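PDB 2UY1: cleavage stimulation factor 77 from Encephalitozoon cuniculi, which probably binds mRNA and is likely to serve as a scaffold subunit in mRNA 3'-end processing. Local coordinates for residues N80-Y85 and M198-N203. Residues are numbered along the deposited sequence; the frame is centred on the assembly and turned at random.
Sequences NYWDSY and MHFIHN
F200 reaches out of its helix into the loop N80-W82. Its CG is anti to the backbone N (chi1 165°), which extends the ring toward the loop. F200 CG and CD2 face N80 CB, with F200 CD2 4.0 Å from N80 CB, while the peptide from N80 C to Y81 N covers one face of the ring. F200 CE2 meets the benzene end of the W82 indole at CZ3 and CH2, 3.6 Å from W82 CZ3. The planes there stand at 73° with centroids 5.4 Å apart, an offset edge-to-face pair in which F200 supplies the edge. F200 CE1 lies beside Y81 CB, and the tip, F200 CZ, is pressed tightly against Y81, 3.3 Å from Y81 CB and also touching Y81 CG and CD1; the two rings are tilted by 52° and meet obliquely. The three rings thus form an aromatic cluster. Beside it, I201 CG1 abuts the indole edge at 3.7 Å from W82 CZ3. No hydrogen bond links the segments, but N80 O accepts one from R197. Y204 adds a further ring against Y81 and W82, and L178 of helix 173-184 also touches W82. The contact joins the loop between helices 69-78 and 85-90 to helix 193-208 within this all-helical, TPR-clan fold.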
ATOM      1  N   ASN B  80       3.459 -40.575  28.668  1.00 34.80           N
ATOM      2  CA  ASN B  80       3.971 -39.201  28.549  1.00 35.51           C
ATOM      3  C   ASN B  80       2.844 -38.172  28.592  1.00 35.36           C
ATOM      4  O   ASN B  80       3.113 -36.969  28.526  1.00 35.04           O
ATOM      5  CB  ASN B  80       4.761 -39.062  27.240  1.00 35.18           C
ATOM      6  CG  ASN B  80       6.178 -39.555  27.359  1.00 37.01           C
ATOM      7  OD1 ASN B  80       7.005 -38.910  27.998  1.00 43.26           O
ATOM      8  ND2 ASN B  80       6.487 -40.676  26.716  1.00 38.08           N
ATOM      9  N   TYR B  81       1.598 -38.664  28.696  1.00 35.47           N
ATOM     10  CA  TYR B  81       0.371 -37.856  28.599  1.00 36.77           C
ATOM     11  C   TYR B  81       0.034 -37.058  29.837  1.00 37.24           C
ATOM     12  O   TYR B  81       0.057 -37.589  30.961  1.00 38.52           O
ATOM     13  CB  TYR B  81      -0.803 -38.766  28.255  1.00 37.09           C
ATOM     14  CG  TYR B  81      -2.142 -38.125  27.952  1.00 38.65           C
ATOM     15  CD1 TYR B  81      -2.260 -36.933  27.223  1.00 39.49           C
ATOM     16  CD2 TYR B  81      -3.306 -38.771  28.339  1.00 40.40           C
ATOM     17  CE1 TYR B  81      -3.512 -36.385  26.946  1.00 40.10           C
ATOM     18  CE2 TYR B  81      -4.528 -38.250  28.056  1.00 41.14           C
ATOM     19  CZ  TYR B  81      -4.635 -37.068  27.360  1.00 39.57           C
ATOM     20  OH  TYR B  81      -5.902 -36.627  27.105  1.00 40.58           O
ATOM     21  N   TRP B  82      -0.314 -35.792  29.611  1.00 37.20           N
ATOM     22  CA  TRP B  82      -0.659 -34.824  30.650  1.00 37.11           C
ATOM     23  C   TRP B  82      -2.002 -35.096  31.295  1.00 37.76           C
ATOM     24  O   TRP B  82      -2.411 -34.363  32.155  1.00 36.99           O
ATOM     25  CB  TRP B  82      -0.683 -33.387  30.081  1.00 37.89           C
ATOM     26  CG  TRP B  82      -1.206 -33.336  28.622  1.00 36.27           C
ATOM     27  CD1 TRP B  82      -2.485 -33.097  28.208  1.00 36.38           C
ATOM     28  CD2 TRP B  82      -0.435 -33.597  27.426  1.00 37.41           C
ATOM     29  NE1 TRP B  82      -2.558 -33.160  26.825  1.00 36.23           N
ATOM     30  CE2 TRP B  82      -1.321 -33.477  26.322  1.00 37.63           C
ATOM     31  CE3 TRP B  82       0.919 -33.919  27.185  1.00 34.62           C
ATOM     32  CZ2 TRP B  82      -0.896 -33.668  24.995  1.00 36.10           C
ATOM     33  CZ3 TRP B  82       1.334 -34.108  25.876  1.00 35.92           C
ATOM     34  CH2 TRP B  82       0.425 -33.978  24.789  1.00 36.41           C
ATOM     35  N   ASP B  83      -2.709 -36.126  30.875  1.00 39.22           N
ATOM     36  CA  ASP B  83      -3.930 -36.477  31.575  1.00 40.84           C
ATOM     37  C   ASP B  83      -3.946 -37.952  31.971  1.00 41.22           C
ATOM     38  O   ASP B  83      -5.004 -38.572  32.028  1.00 41.24           O
ATOM     39  CB  ASP B  83      -5.139 -36.133  30.714  1.00 42.09           C
ATOM     40  CG  ASP B  83      -6.326 -35.652  31.524  1.00 45.10           C
ATOM     41  OD1 ASP B  83      -6.148 -35.176  32.675  1.00 50.20           O
ATOM     42  OD2 ASP B  83      -7.443 -35.722  30.980  1.00 48.37           O
ATOM     43  N   SER B  84      -2.771 -38.493  32.282  1.00 41.42           N
ATOM     44  CA  SER B  84      -2.608 -39.913  32.547  1.00 41.96           C
ATOM     45  C   SER B  84      -2.833 -40.297  34.020  1.00 42.59           C
ATOM     46  O   SER B  84      -2.740 -41.477  34.370  1.00 42.82           O
ATOM     47  CB  SER B  84      -1.225 -40.369  32.087  1.00 41.51           C
ATOM     48  OG  SER B  84      -0.227 -39.535  32.665  1.00 42.61           O
ATOM     49  N   TYR B  85      -3.121 -39.300  34.849  1.00 43.14           N
ATOM     50  CA  TYR B  85      -3.192 -39.426  36.309  1.00 44.10           C
ATOM     51  C   TYR B  85      -4.125 -40.531  36.834  1.00 44.04           C
ATOM     52  O   TYR B  85      -3.715 -41.320  37.679  1.00 43.74           O
ATOM     53  CB  TYR B  85      -3.514 -38.071  36.946  1.00 45.17           C
ATOM     54  CG  TYR B  85      -4.029 -38.168  38.365  1.00 47.74           C
ATOM     55  CD1 TYR B  85      -3.146 -38.254  39.454  1.00 49.33           C
ATOM     56  CD2 TYR B  85      -5.408 -38.206  38.624  1.00 49.31           C
ATOM     57  CE1 TYR B  85      -3.638 -38.358  40.785  1.00 51.25           C
ATOM     58  CE2 TYR B  85      -5.904 -38.312  39.932  1.00 48.33           C
ATOM     59  CZ  TYR B  85      -5.025 -38.390  41.005  1.00 49.54           C
ATOM     60  OH  TYR B  85      -5.539 -38.481  42.293  1.00 49.86           O
ATOM     61  N   MET B 198       8.402 -37.233  22.161  1.00 28.64           N
ATOM     62  CA  MET B 198       8.038 -36.392  21.000  1.00 29.35           C
ATOM     63  C   MET B 198       7.101 -37.145  20.030  1.00 29.79           C
ATOM     64  O   MET B 198       6.209 -36.548  19.396  1.00 29.72           O
ATOM     65  CB  MET B 198       9.316 -35.943  20.254  1.00 29.33           C
ATOM     66  CG  MET B 198      10.152 -34.826  20.960  1.00 27.39           C
ATOM     67  SD  MET B 198       9.157 -33.542  21.749  1.00 29.40           S
ATOM     68  CE  MET B 198       8.261 -32.854  20.335  1.00 28.79           C
ATOM     69  N   HIS B 199       7.318 -38.453  19.903  1.00 29.15           N
ATOM     70  CA  HIS B 199       6.429 -39.302  19.100  1.00 29.78           C
ATOM     71  C   HIS B 199       5.022 -39.234  19.668  1.00 30.24           C
ATOM     72  O   HIS B 199       4.089 -38.966  18.931  1.00 31.40           O
ATOM     73  CB  HIS B 199       6.928 -40.739  19.056  1.00 28.79           C
ATOM     74  CG  HIS B 199       8.135 -40.938  18.176  1.00 27.05           C
ATOM     75  ND1 HIS B 199       8.150 -40.602  16.841  1.00 24.53           N
ATOM     76  CD2 HIS B 199       9.341 -41.500  18.429  1.00 28.77           C
ATOM     77  CE1 HIS B 199       9.316 -40.926  16.312  1.00 25.98           C
ATOM     78  NE2 HIS B 199      10.060 -41.474  17.258  1.00 29.28           N
ATOM     79  N   PHE B 200       4.882 -39.405  20.989  1.00 30.95           N
ATOM     80  CA  PHE B 200       3.565 -39.379  21.632  1.00 30.72           C
ATOM     81  C   PHE B 200       2.857 -38.072  21.339  1.00 30.95           C
ATOM     82  O   PHE B 200       1.679 -38.066  20.967  1.00 31.50           O
ATOM     83  CB  PHE B 200       3.639 -39.572  23.163  1.00 30.25           C
ATOM     84  CG  PHE B 200       2.381 -39.187  23.849  1.00 29.68           C
ATOM     85  CD1 PHE B 200       1.320 -40.084  23.930  1.00 30.10           C
ATOM     86  CD2 PHE B 200       2.211 -37.917  24.340  1.00 28.05           C
ATOM     87  CE1 PHE B 200       0.138 -39.707  24.516  1.00 27.60           C
ATOM     88  CE2 PHE B 200       1.011 -37.520  24.944  1.00 30.48           C
ATOM     89  CZ  PHE B 200      -0.011 -38.412  25.043  1.00 29.83           C
ATOM     90  N   ILE B 201       3.568 -36.962  21.567  1.00 30.50           N
ATOM     91  CA  ILE B 201       2.983 -35.629  21.411  1.00 29.33           C
ATOM     92  C   ILE B 201       2.475 -35.438  19.980  1.00 28.50           C
ATOM     93  O   ILE B 201       1.334 -35.048  19.801  1.00 28.82           O
ATOM     94  CB  ILE B 201       3.988 -34.499  21.913  1.00 30.14           C
ATOM     95  CG1 ILE B 201       4.055 -34.513  23.463  1.00 29.26           C
ATOM     96  CG2 ILE B 201       3.655 -33.129  21.355  1.00 29.15           C
ATOM     97  CD1 ILE B 201       4.951 -33.424  24.110  1.00 28.49           C
ATOM     98  N   HIS B 202       3.295 -35.745  18.969  1.00 26.95           N
ATOM     99  CA  HIS B 202       2.898 -35.581  17.558  1.00 27.18           C
ATOM    100  C   HIS B 202       1.736 -36.528  17.159  1.00 27.23           C
ATOM    101  O   HIS B 202       0.805 -36.126  16.460  1.00 27.92           O
ATOM    102  CB  HIS B 202       4.075 -35.845  16.609  1.00 26.77           C
ATOM    103  CG  HIS B 202       5.089 -34.737  16.556  1.00 26.23           C
ATOM    104  ND1 HIS B 202       6.245 -34.742  17.316  1.00 24.30           N
ATOM    105  CD2 HIS B 202       5.125 -33.596  15.820  1.00 23.80           C
ATOM    106  CE1 HIS B 202       6.928 -33.628  17.086  1.00 24.25           C
ATOM    107  NE2 HIS B 202       6.277 -32.922  16.174  1.00 23.85           N
ATOM    108  N   ASN B 203       1.783 -37.776  17.610  1.00 26.76           N
ATOM    109  CA  ASN B 203       0.679 -38.708  17.315  1.00 26.85           C
ATOM    110  C   ASN B 203      -0.611 -38.319  18.002  1.00 26.24           C
ATOM    111  O   ASN B 203      -1.680 -38.359  17.382  1.00 27.38           O
ATOM    112  CB  ASN B 203       1.047 -40.124  17.712  1.00 27.23           C
ATOM    113  CG  ASN B 203       1.890 -40.793  16.692  1.00 30.38           C
ATOM    114  OD1 ASN B 203       3.054 -41.118  16.947  1.00 35.35           O
ATOM    115  ND2 ASN B 203       1.336 -40.984  15.504  1.00 34.29           N
TER